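Local coordinates for protein DNA polymerase III, beta subunit (Thermotoga maritima, PDB 1VPK) that probably forms a ring-shaped, head-to-tail homodimer around DNA that tethers DNA polymerases and other proteins to the template and makes them processive, at residues A[225-228]-A[233-236]; A[135-140]-A[199-204]; A[143-148]-A[193-198]. All coordinates share one frame; numbering follows the deposited sequence.

Contact 1: residues A[225-228]-A[233-236]; sequences ITVR and RVSL
Leu236 lays its CD1 methyl against two side chains of the partner strand, 3.7 Å from Val227 CG2 and 3.8 Å from Ile225 CD1. Its CG is anti to the backbone N (chi1 -166°), and the branch swings back toward 225-228 although the side chain sets out toward the face of the sheet that Val227 also faces. On that same face Val227 turns its other methyl to Val234, CG1 to CG1 at 3.9 Å. Val227 and Leu236 form an antiparallel non-hydrogen-bonded pair, and Val227 CA makes a CA-H...O contact of 3.3 Å with Ser235 O. One residue further, Arg228 and Ser235 form the hydrogen-bonded pair. Arg228 N donates to Ser235 O over 2.9 Å, nearly straight at 162°, and Ser235 N returns a bond to Arg228 O, also 2.9 Å. The opposite face of the pair is polar: Ser235 CB lies over one face of the Arg228 guanidinium, while the backbone of Ala133 binds both side chains, its O taking Arg228 NH2 and its N bonding Ser235 OG. The hairpin 224-229/233-237 runs between strands 137-142 and 241-246 in the sheet, with Ile225 reaching Leu146 of helix 143-153.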
# COMPACT_ATOMS: atom_id res chain seq x y z
N ILE A 225 11.82 -27.44 13.80
CA ILE A 225 12.31 -26.55 14.86
C ILE A 225 11.98 -27.16 16.24
O ILE A 225 11.08 -28.00 16.36
CB ILE A 225 11.68 -25.14 14.81
CG1 ILE A 225 10.16 -25.18 14.93
CG2 ILE A 225 12.09 -24.41 13.55
CD1 ILE A 225 9.68 -25.14 16.38
N THR A 226 12.70 -26.72 17.27
CA THR A 226 12.50 -27.23 18.63
C THR A 226 11.86 -26.20 19.53
O THR A 226 12.23 -25.04 19.51
CB THR A 226 13.85 -27.63 19.28
OG1 THR A 226 14.48 -28.62 18.47
CG2 THR A 226 13.62 -28.20 20.67
N VAL A 227 10.92 -26.67 20.36
CA VAL A 227 10.21 -25.83 21.33
C VAL A 227 10.43 -26.43 22.70
O VAL A 227 10.28 -27.62 22.84
CB VAL A 227 8.71 -25.82 21.07
CG1 VAL A 227 7.95 -25.08 22.18
CG2 VAL A 227 8.44 -25.23 19.64
N ARG A 228 10.77 -25.62 23.67
CA ARG A 228 10.91 -26.07 25.07
C ARG A 228 10.23 -25.09 26.02
O ARG A 228 10.38 -23.86 25.90
CB ARG A 228 12.38 -26.20 25.48
CG ARG A 228 12.59 -26.92 26.85
CD ARG A 228 14.07 -27.24 27.11
NE ARG A 228 14.90 -26.03 27.08
CZ ARG A 228 15.61 -25.60 26.03
NH1 ARG A 228 15.61 -26.26 24.87
NH2 ARG A 228 16.30 -24.46 26.13
N ARG A 233 9.29 -19.74 30.74
CA ARG A 233 9.73 -19.32 29.45
C ARG A 233 9.64 -20.43 28.43
O ARG A 233 9.75 -21.61 28.77
CB ARG A 233 11.19 -18.87 29.55
CG ARG A 233 11.37 -17.72 30.51
CD ARG A 233 12.48 -16.85 30.05
NE ARG A 233 13.76 -17.47 30.31
CZ ARG A 233 14.93 -16.92 29.97
NH1 ARG A 233 14.98 -15.76 29.31
NH2 ARG A 233 16.05 -17.56 30.26
N VAL A 234 9.48 -20.04 27.18
CA VAL A 234 9.47 -20.94 26.03
C VAL A 234 10.64 -20.51 25.11
O VAL A 234 10.74 -19.32 24.73
CB VAL A 234 8.15 -20.80 25.27
CG1 VAL A 234 8.11 -21.68 23.98
CG2 VAL A 234 6.99 -21.16 26.18
N SER A 235 11.50 -21.47 24.78
CA SER A 235 12.53 -21.32 23.78
C SER A 235 12.02 -21.95 22.51
O SER A 235 11.47 -23.06 22.55
CB SER A 235 13.84 -22.00 24.19
OG SER A 235 14.52 -21.27 25.22
N LEU A 236 12.21 -21.25 21.41
CA LEU A 236 12.02 -21.75 20.07
C LEU A 236 13.39 -21.66 19.40
O LEU A 236 13.92 -20.55 19.23
CB LEU A 236 11.01 -20.88 19.34
CG LEU A 236 10.43 -21.41 18.04
CD1 LEU A 236 8.99 -21.87 18.28
CD2 LEU A 236 10.44 -20.34 16.99

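Contact 2: residues A[135-140]-A[199-204]; sequences SGITFE and EEASFL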
# COMPACT_ATOMS: atom_id res chain seq x y z
N SER A 135 15.23 -26.86 31.50
CA SER A 135 14.60 -28.14 31.21
C SER A 135 13.13 -28.07 31.54
O SER A 135 12.73 -27.43 32.52
CB SER A 135 15.21 -29.24 32.07
OG SER A 135 15.04 -28.89 33.42
N GLY A 136 12.33 -28.75 30.74
CA GLY A 136 10.91 -28.81 31.01
C GLY A 136 10.24 -29.75 30.06
O GLY A 136 10.48 -30.94 30.10
N ILE A 137 9.36 -29.23 29.23
CA ILE A 137 8.61 -30.00 28.24
C ILE A 137 9.22 -29.59 26.90
O ILE A 137 9.47 -28.41 26.68
CB ILE A 137 7.11 -29.64 28.38
CG1 ILE A 137 6.51 -30.49 29.49
CG2 ILE A 137 6.33 -29.76 27.08
CD1 ILE A 137 5.87 -29.66 30.61
N THR A 138 9.52 -30.56 26.05
CA THR A 138 10.12 -30.27 24.75
C THR A 138 9.53 -31.13 23.62
O THR A 138 9.07 -32.28 23.84
CB THR A 138 11.69 -30.36 24.80
OG1 THR A 138 12.23 -29.90 23.56
CG2 THR A 138 12.16 -31.73 25.03
N PHE A 139 9.48 -30.54 22.42
CA PHE A 139 9.08 -31.26 21.22
C PHE A 139 9.67 -30.63 19.97
O PHE A 139 10.04 -29.47 19.95
CB PHE A 139 7.55 -31.36 21.11
CG PHE A 139 6.86 -30.04 21.06
CD1 PHE A 139 6.51 -29.38 22.23
CD2 PHE A 139 6.55 -29.44 19.82
CE1 PHE A 139 5.90 -28.13 22.18
CE2 PHE A 139 5.94 -28.17 19.77
CZ PHE A 139 5.61 -27.53 20.95
N GLU A 140 9.81 -31.44 18.93
CA GLU A 140 10.17 -30.93 17.62
C GLU A 140 8.89 -30.77 16.78
O GLU A 140 7.97 -31.57 16.93
CB GLU A 140 11.14 -31.89 16.91
CG GLU A 140 12.60 -31.66 17.32
CD GLU A 140 13.60 -32.21 16.31
OE1 GLU A 140 13.37 -33.30 15.72
OE2 GLU A 140 14.65 -31.56 16.13
N GLU A 199 4.40 -34.88 26.34
CA GLU A 199 3.74 -34.42 27.58
C GLU A 199 2.70 -33.35 27.37
O GLU A 199 2.74 -32.62 26.39
CB GLU A 199 4.79 -33.87 28.55
CG GLU A 199 5.91 -34.85 28.92
CD GLU A 199 5.44 -36.03 29.73
OE1 GLU A 199 4.35 -35.91 30.35
OE2 GLU A 199 6.15 -37.07 29.78
N GLU A 200 1.80 -33.23 28.32
CA GLU A 200 0.82 -32.17 28.32
C GLU A 200 1.32 -30.91 28.92
O GLU A 200 2.07 -30.93 29.88
CB GLU A 200 -0.40 -32.53 29.12
CG GLU A 200 -1.28 -33.37 28.33
CD GLU A 200 -2.53 -33.62 29.08
OE1 GLU A 200 -2.93 -32.69 29.84
OE2 GLU A 200 -3.08 -34.71 28.88
N ALA A 201 0.83 -29.80 28.37
CA ALA A 201 1.25 -28.46 28.76
C ALA A 201 0.42 -27.43 28.06
O ALA A 201 -0.15 -27.70 26.99
CB ALA A 201 2.73 -28.24 28.44
N SER A 202 0.35 -26.24 28.63
CA SER A 202 -0.26 -25.08 27.96
C SER A 202 0.34 -23.78 28.49
O SER A 202 0.84 -23.73 29.62
CB SER A 202 -1.79 -25.10 28.12
OG SER A 202 -2.13 -24.79 29.46
N PHE A 203 0.32 -22.74 27.65
CA PHE A 203 0.88 -21.44 27.97
C PHE A 203 0.37 -20.38 26.96
O PHE A 203 0.00 -20.70 25.84
CB PHE A 203 2.41 -21.49 27.95
CG PHE A 203 3.00 -22.13 26.70
CD1 PHE A 203 3.24 -21.36 25.55
CD2 PHE A 203 3.35 -23.49 26.70
CE1 PHE A 203 3.78 -21.93 24.42
CE2 PHE A 203 3.92 -24.07 25.57
CZ PHE A 203 4.12 -23.31 24.43
N LEU A 204 0.39 -19.13 27.39
CA LEU A 204 0.04 -18.01 26.52
C LEU A 204 1.32 -17.24 26.16
O LEU A 204 2.11 -16.89 27.03
CB LEU A 204 -0.91 -17.10 27.27
CG LEU A 204 -1.44 -15.84 26.58
CD1 LEU A 204 -2.23 -16.12 25.35
CD2 LEU A 204 -2.24 -15.01 27.56
O HOH W 1 6.36 -32.94 25.65
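Glu199 N donates to a water 2.8 Å away, and the same water gives a weak, long bond of 3.3 Å to Thr138 O, bridging the two backbones at a point where they do not pair directly. Beside this bridge the contact is apolar and carried by Ile137. Its CG1 stands beside the backbone N (chi1 -84°) and meets Glu199 CB at 3.9 Å, the two side chains crossing at about a right angle. The Glu199 chain bends at chi2, which takes its carboxylate away from the isoleucine and leaves the aliphatic root to do the packing. Further along, Ala201 CB lies against both branches of Ile137, 4.1 Å from CD1 and equally far from CG2. CD1 also touches the Glu200 carbonyl oxygen at 4.1 Å. With 165 Å² buried in all, this is a small join at the surface. It brings together the edge strands of two sheets within the chain: 137-142 is hydrogen-bonded to strand 224-229, and 201-206 to strand 168-174. Deeper in, Phe139 packs on Val227 and Leu173 of those neighbours, and Phe203 stacks on Trp171 and meets the ring of Tyr229.

Contact 3: residues A[143-148]-A[193-198]; sequences TSLLEE and EQIENE
Leu145 sets one methyl squarely over the flat face of the Glu193 carboxylate and turns the other toward the chain that follows. CD1 is 3.9 Å from Glu193 CD and 4.2 Å from both OE1 and OE2, as expected of a carbon standing above the group rather than at its oxygen edge; Glu193 CG, at 4.0 Å, continues the same surface. The glutamate reaches this pose by folding at chi2 (-80°), which turns the flat of the carboxylate toward the leucine methyl. Its OE2 is hydrogen-bonded to Tyr368 OH, and that bond helps to fix the rotation of the group. On the helix side, CG of Leu145 is anti to the backbone N (chi1 -171°), carrying the branch out from 143-148 toward the strand. In sliding-ring domains of this family, helices line the inside of the ring and sheets form its outside, and here the start of helix 143-153 rests by one leucine against strand 187-194 and the chain that follows. CD2, the second methyl, lies 4.1 Å from Gln194 O and 4.2 Å from Ile195 CG2. The Ile195 side chain also packs on Val141 and Phe139 of the strand leading into the helix. Close by, Glu148 OE2 comes within 5.4 Å of Glu193 OE2, a proximity that may raise the proton affinity of either carboxylate; Lys152 forms a long, weak ion pair with Glu148.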
# COMPACT_ATOMS: atom_id res chain seq x y z
N THR A 143 8.68 -27.21 10.47
CA THR A 143 8.72 -25.77 10.42
C THR A 143 7.53 -25.19 9.66
O THR A 143 6.85 -24.31 10.16
CB THR A 143 10.03 -25.35 9.77
OG1 THR A 143 11.09 -26.04 10.44
CG2 THR A 143 10.25 -23.90 9.89
N SER A 144 7.29 -25.73 8.46
CA SER A 144 6.20 -25.32 7.57
C SER A 144 4.83 -25.55 8.22
O SER A 144 3.93 -24.73 8.07
CB SER A 144 6.26 -26.11 6.26
OG SER A 144 7.61 -26.27 5.81
N LEU A 145 4.66 -26.67 8.91
CA LEU A 145 3.41 -26.95 9.61
C LEU A 145 3.12 -25.91 10.68
O LEU A 145 2.01 -25.41 10.80
CB LEU A 145 3.50 -28.31 10.28
CG LEU A 145 2.20 -28.86 10.88
CD1 LEU A 145 1.21 -29.09 9.76
CD2 LEU A 145 2.49 -30.17 11.58
N LEU A 146 4.11 -25.63 11.50
CA LEU A 146 3.91 -24.66 12.58
C LEU A 146 3.65 -23.26 12.02
O LEU A 146 2.81 -22.55 12.52
CB LEU A 146 5.09 -24.66 13.53
CG LEU A 146 4.95 -23.72 14.73
CD1 LEU A 146 3.78 -24.11 15.61
CD2 LEU A 146 6.27 -23.70 15.52
N GLU A 147 4.36 -22.89 10.96
CA GLU A 147 4.13 -21.60 10.28
C GLU A 147 2.69 -21.44 9.86
O GLU A 147 2.07 -20.42 10.14
CB GLU A 147 5.00 -21.46 9.03
CG GLU A 147 5.05 -20.02 8.50
CD GLU A 147 4.00 -19.69 7.40
OE1 GLU A 147 3.44 -20.61 6.75
OE2 GLU A 147 3.77 -18.47 7.14
N GLU A 148 2.18 -22.47 9.18
CA GLU A 148 0.78 -22.54 8.74
C GLU A 148 -0.22 -22.44 9.88
O GLU A 148 -1.20 -21.68 9.81
CB GLU A 148 0.58 -23.83 7.92
CG GLU A 148 -0.86 -24.22 7.64
CD GLU A 148 -0.96 -25.46 6.71
OE1 GLU A 148 0.04 -26.23 6.61
OE2 GLU A 148 -2.04 -25.65 6.07
N GLU A 193 -3.10 -29.78 15.07
CA GLU A 193 -2.44 -30.75 14.19
C GLU A 193 -1.75 -31.81 15.01
O GLU A 193 -1.17 -31.54 16.09
CB GLU A 193 -1.37 -30.06 13.33
CG GLU A 193 -1.89 -29.05 12.30
CD GLU A 193 -2.42 -29.71 11.07
OE1 GLU A 193 -2.31 -30.94 10.96
OE2 GLU A 193 -2.93 -28.98 10.19
N GLN A 194 -1.72 -32.99 14.43
CA GLN A 194 -0.96 -34.08 14.96
C GLN A 194 0.52 -33.77 14.79
O GLN A 194 0.97 -33.31 13.73
CB GLN A 194 -1.33 -35.37 14.24
CG GLN A 194 -0.66 -36.56 14.89
CD GLN A 194 -1.15 -37.88 14.42
OE1 GLN A 194 -2.32 -38.05 14.03
NE2 GLN A 194 -0.27 -38.87 14.50
N ILE A 195 1.27 -33.98 15.87
CA ILE A 195 2.71 -33.80 15.86
C ILE A 195 3.27 -34.95 16.71
O ILE A 195 2.50 -35.81 17.16
CB ILE A 195 3.14 -32.47 16.44
CG1 ILE A 195 2.74 -32.33 17.92
CG2 ILE A 195 2.57 -31.29 15.59
CD1 ILE A 195 3.44 -31.18 18.58
N GLU A 196 4.60 -34.99 16.88
CA GLU A 196 5.22 -35.86 17.87
C GLU A 196 5.48 -35.04 19.15
O GLU A 196 6.27 -34.05 19.15
CB GLU A 196 6.50 -36.53 17.31
CG GLU A 196 6.31 -37.29 15.96
CD GLU A 196 7.40 -38.38 15.67
OE1 GLU A 196 8.38 -38.08 14.94
OE2 GLU A 196 7.28 -39.54 16.16
N ASN A 197 4.77 -35.42 20.22
CA ASN A 197 4.91 -34.80 21.54
C ASN A 197 4.51 -35.73 22.68
O ASN A 197 3.46 -36.38 22.62
CB ASN A 197 4.10 -33.51 21.64
CG ASN A 197 4.27 -32.80 22.99
OD1 ASN A 197 5.38 -32.35 23.36
ND2 ASN A 197 3.17 -32.69 23.71
N GLU A 198 5.36 -35.79 23.72
CA GLU A 198 5.16 -36.69 24.84
C GLU A 198 4.20 -36.12 25.89
O GLU A 198 3.29 -36.79 26.31
CB GLU A 198 6.50 -37.10 25.47
CG GLU A 198 6.46 -38.42 26.22

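Contact 1 is the buried member of the set and the one built on regular strand pairing; contacts 2 and 3 lie at the surface, are smaller, and rely on a few side chains, with a single water bridge in contact 2. Strand 137-142 ties them together: it pairs with the hairpin of contact 1 through Val227 N and Phe139 O (3.0 Å), supplies one half of contact 2, and runs straight into the helix of contact 3. Phe139 also packs on Ile195 and Asn197 of 193-198. Contact 2 sets the edge strands of two sheets side by side, contact 3 joins a helix to one of those sheets, and contact 1 lies within the other.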